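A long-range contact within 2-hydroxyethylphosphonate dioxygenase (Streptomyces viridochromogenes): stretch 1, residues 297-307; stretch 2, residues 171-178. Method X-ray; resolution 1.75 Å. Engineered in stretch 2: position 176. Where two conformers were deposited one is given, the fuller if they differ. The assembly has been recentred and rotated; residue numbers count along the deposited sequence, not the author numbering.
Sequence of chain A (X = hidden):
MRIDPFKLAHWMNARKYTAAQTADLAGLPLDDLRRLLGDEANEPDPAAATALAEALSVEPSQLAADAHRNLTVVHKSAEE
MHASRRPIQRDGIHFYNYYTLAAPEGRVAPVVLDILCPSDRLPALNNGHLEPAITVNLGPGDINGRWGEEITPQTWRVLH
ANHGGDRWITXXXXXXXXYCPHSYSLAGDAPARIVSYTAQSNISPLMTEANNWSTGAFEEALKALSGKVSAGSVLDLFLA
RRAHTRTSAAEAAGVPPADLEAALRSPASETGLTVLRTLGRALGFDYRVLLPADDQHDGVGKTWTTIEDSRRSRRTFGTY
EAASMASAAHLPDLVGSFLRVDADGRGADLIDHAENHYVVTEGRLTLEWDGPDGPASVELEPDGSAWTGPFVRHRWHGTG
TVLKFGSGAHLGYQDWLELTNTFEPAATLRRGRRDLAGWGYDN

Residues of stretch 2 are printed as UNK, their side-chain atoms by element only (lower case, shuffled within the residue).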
# COMPACT_ATOMS: atom_id res chain seq x y z
N HIS A 297 1.44 2.18 19.22
CA HIS A 297 0.49 2.89 20.11
C HIS A 297 -0.85 3.21 19.45
O HIS A 297 -0.91 4.10 18.60
CB HIS A 297 1.14 4.19 20.63
CG HIS A 297 0.62 4.65 21.96
ND1 HIS A 297 -0.23 5.73 22.10
CD2 HIS A 297 0.85 4.19 23.22
CE1 HIS A 297 -0.51 5.91 23.38
NE2 HIS A 297 0.14 4.99 24.08
N ASP A 298 -1.92 2.52 19.86
CA ASP A 298 -3.20 2.50 19.09
C ASP A 298 -4.05 3.78 19.14
O ASP A 298 -5.09 3.85 18.46
CB ASP A 298 -4.05 1.23 19.40
CG ASP A 298 -4.96 1.38 20.63
OD1 ASP A 298 -4.67 2.20 21.52
OD2 ASP A 298 -5.98 0.65 20.70
N GLY A 299 -3.62 4.77 19.91
CA GLY A 299 -4.15 6.13 19.77
C GLY A 299 -3.95 6.66 18.36
O GLY A 299 -3.32 6.02 17.51
N VAL A 300 -4.53 7.82 18.09
CA VAL A 300 -4.26 8.52 16.83
C VAL A 300 -3.25 9.66 17.09
O VAL A 300 -2.72 10.25 16.15
CB VAL A 300 -5.58 8.99 16.13
CG1 VAL A 300 -6.49 7.80 15.83
CG2 VAL A 300 -6.34 10.03 16.97
N GLY A 301 -2.95 9.92 18.37
CA GLY A 301 -1.96 10.92 18.78
C GLY A 301 -0.59 10.84 18.13
O GLY A 301 -0.04 11.88 17.76
N LYS A 302 -0.03 9.64 17.95
CA LYS A 302 1.33 9.52 17.45
C LYS A 302 1.41 9.97 16.02
O LYS A 302 2.38 10.56 15.64
CB LYS A 302 1.90 8.08 17.58
CG LYS A 302 3.45 7.95 17.66
CD LYS A 302 3.88 6.51 17.26
CE LYS A 302 5.35 6.07 17.53
NZ LYS A 302 5.63 4.56 17.41
N THR A 303 0.42 9.68 15.18
CA THR A 303 0.64 10.02 13.76
C THR A 303 0.01 11.36 13.40
O THR A 303 0.31 11.98 12.32
CB THR A 303 0.03 8.97 12.83
OG1 THR A 303 -1.37 8.87 13.13
CG2 THR A 303 0.64 7.67 13.08
N TRP A 304 -0.89 11.79 14.24
CA TRP A 304 -1.63 13.04 14.01
C TRP A 304 -0.73 14.15 13.47
O TRP A 304 0.28 14.50 14.09
CB TRP A 304 -2.22 13.51 15.29
CG TRP A 304 -3.29 14.59 15.16
CD1 TRP A 304 -3.11 15.95 15.21
CD2 TRP A 304 -4.67 14.37 14.95
NE1 TRP A 304 -4.35 16.58 15.10
CE2 TRP A 304 -5.31 15.63 14.90
CE3 TRP A 304 -5.46 13.21 14.78
CZ2 TRP A 304 -6.68 15.76 14.74
CZ3 TRP A 304 -6.82 13.36 14.61
CH2 TRP A 304 -7.42 14.62 14.60
N THR A 305 -1.14 14.79 12.39
CA THR A 305 -0.33 15.86 11.77
C THR A 305 -1.23 17.10 11.58
O THR A 305 -2.25 17.05 10.88
CB THR A 305 0.25 15.43 10.45
OG1 THR A 305 1.10 14.32 10.67
CG2 THR A 305 1.02 16.50 9.74
N THR A 306 -0.84 18.19 12.24
CA THR A 306 -1.66 19.41 12.21
C THR A 306 -1.31 20.23 10.98
O THR A 306 -0.31 20.01 10.32
CB THR A 306 -1.41 20.32 13.43
OG1 THR A 306 -0.04 20.74 13.44
CG2 THR A 306 -1.71 19.61 14.70
N ILE A 307 -2.15 21.22 10.69
CA ILE A 307 -1.83 22.19 9.64
C ILE A 307 -0.43 22.79 9.87
O ILE A 307 0.38 22.93 8.95
CB ILE A 307 -2.89 23.28 9.65
CG1 ILE A 307 -4.25 22.68 9.20
CG2 ILE A 307 -2.56 24.35 8.70
CD1 ILE A 307 -5.44 23.31 9.90
N UNK A 171 -5.70 21.01 5.51
CA UNK A 171 -6.18 20.63 6.84
C UNK A 171 -5.30 19.61 7.56
O UNK A 171 -4.30 19.20 7.04
N UNK A 172 -5.72 19.27 8.74
CA UNK A 172 -5.06 18.24 9.54
C UNK A 172 -5.16 16.90 8.81
O UNK A 172 -6.14 16.63 8.03
o UNK A 172 -4.69 20.17 11.74
c UNK A 172 -5.53 19.27 11.91
o UNK A 172 -6.31 19.33 12.90
c UNK A 172 -5.75 18.10 10.91
N UNK A 173 -4.22 16.00 9.13
CA UNK A 173 -4.26 14.64 8.63
C UNK A 173 -3.85 13.68 9.69
O UNK A 173 -3.16 14.07 10.62
o UNK A 173 -2.05 14.85 7.64
c UNK A 173 -3.38 14.46 7.37
N UNK A 174 -4.26 12.44 9.56
CA UNK A 174 -3.80 11.39 10.43
C UNK A 174 -3.89 10.01 9.76
O UNK A 174 -4.64 9.80 8.77
c UNK A 174 -5.95 10.75 11.67
c UNK A 174 -8.46 9.52 11.58
c UNK A 174 -4.57 11.38 11.76
c UNK A 174 -7.01 11.34 10.98
c UNK A 174 -8.24 10.73 10.91
o UNK A 174 -9.66 8.84 11.53
c UNK A 174 -6.19 9.53 12.32
c UNK A 174 -7.42 8.93 12.26
N UNK A 175 -3.22 9.05 10.39
CA UNK A 175 -3.26 7.69 9.95
C UNK A 175 -4.12 6.92 10.91
O UNK A 175 -3.84 6.87 12.12
c UNK A 175 -1.92 7.01 9.92
c UNK A 175 -1.03 7.73 8.94
c UNK A 175 -2.14 5.54 9.52
N UNK A 176 -5.08 6.25 10.29
CA UNK A 176 -6.07 5.47 10.95
C UNK A 176 -5.46 4.08 11.07
O UNK A 176 -4.87 3.50 10.12
n UNK A 176 -8.92 5.05 12.09
c UNK A 176 -7.39 5.52 10.14
c UNK A 176 -8.53 4.81 10.79
c UNK A 176 -9.93 4.27 12.39
c UNK A 176 -9.36 3.85 10.32
n UNK A 176 -10.24 3.56 11.32
N UNK A 177 -5.52 3.54 12.29
CA UNK A 177 -4.98 2.22 12.37
C UNK A 177 -5.93 1.16 11.78
O UNK A 177 -7.12 1.39 11.69
c UNK A 177 -6.04 4.04 13.59
c UNK A 177 -4.81 2.01 13.87
c UNK A 177 -5.77 2.92 14.55
N UNK A 178 -5.37 0.04 11.36
CA UNK A 178 -6.12 -1.11 10.90
C UNK A 178 -7.21 -1.52 11.93
O UNK A 178 -6.98 -1.48 13.10
c UNK A 178 -5.15 -2.26 10.70
o UNK A 178 -5.77 -3.50 10.90
O HOH W 1 -5.29 19.28 15.37

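Position 171 has no side-chain atoms, and its phi/psi of 172/180 is extended. Its backbone C lies 3.6 Å from CG1 of Ile-307, so the isoleucine packs directly on main chain. This is Gly-171.

Position 172 carries four side-chain atoms: two carbons in line, the second holding two oxygens, a short carboxylate. One oxygen accepts a hydrogen bond from Ile-307 N at 2.9 Å (N-H...O angle 140°); the other lies 4.0 Å from Trp-304 NE1, too far for a direct bond. The residue is Asp-172. A water fills that gap, donating to OD2 of Asp-172 at 2.7 Å and accepting from NE1 of Trp-304 at 2.9 Å.

Position 173 shows one carbon and one oxygen. That oxygen comes 3.7 Å from CB of Thr-305 and is hydrogen-bonded elsewhere in the structure. With no second branch on CB, this is Ser-173. Its backbone pairs with Thr-305 in both directions: Ser-173 N to Thr-305 O and Thr-305 N to Ser-173 O are each 2.8 Å, at 170° and 156°.

Position 174 has one carbon leading to a six-carbon ring that bears an oxygen. CE3 of Trp-304 approaches its CB to 3.6 Å, and CZ3 of Trp-304 lies over one face of its ring. This is Tyr-174. The six-membered rings are oblique, with centroids 5.5 Å apart and planes at 34°. CG1 of Val-300 reaches CE2 of Tyr-174 at 3.9 Å.

Position 175 has three carbons, one carrying the other two. Its N makes a weak hydrogen bond to OG1 of Thr-303 (3.3 Å, 156°), and its CB is 3.8 Å from the same OG1. The branching identifies Val-175.

Position 176 has one carbon and a five-membered ring of three carbons and two nitrogens. Its CA-to-CB bond points away from stretch 1; its nearest approach is a ring nitrogen 5.2 Å from Val-300 CG1. This is His-176, an engineered substitution for Glu.

Position 177 has three carbons closing onto its own backbone N. The ring carbon bonded to N lies 4.4 Å from Val-300 CG1, and its carbon neighbour 4.1 Å from Asp-298 O. It is Pro-177.

Position 178 has one carbon and one oxygen, with nothing of stretch 1 in reach: Ser-178.

The contact, burying 585 Å² in total, centres on a single antiparallel bridge between Thr-305 and Ser-173. Asp-172 extends the polar attachment to Ile-307 and, through water, to Trp-304. Beyond the bridge, Thr-303 meets the Val-175 backbone, while Val-300 and Trp-304 supply apolar packing against Tyr-174.

Stretch 2, residues 171-178: GDSYVHPS
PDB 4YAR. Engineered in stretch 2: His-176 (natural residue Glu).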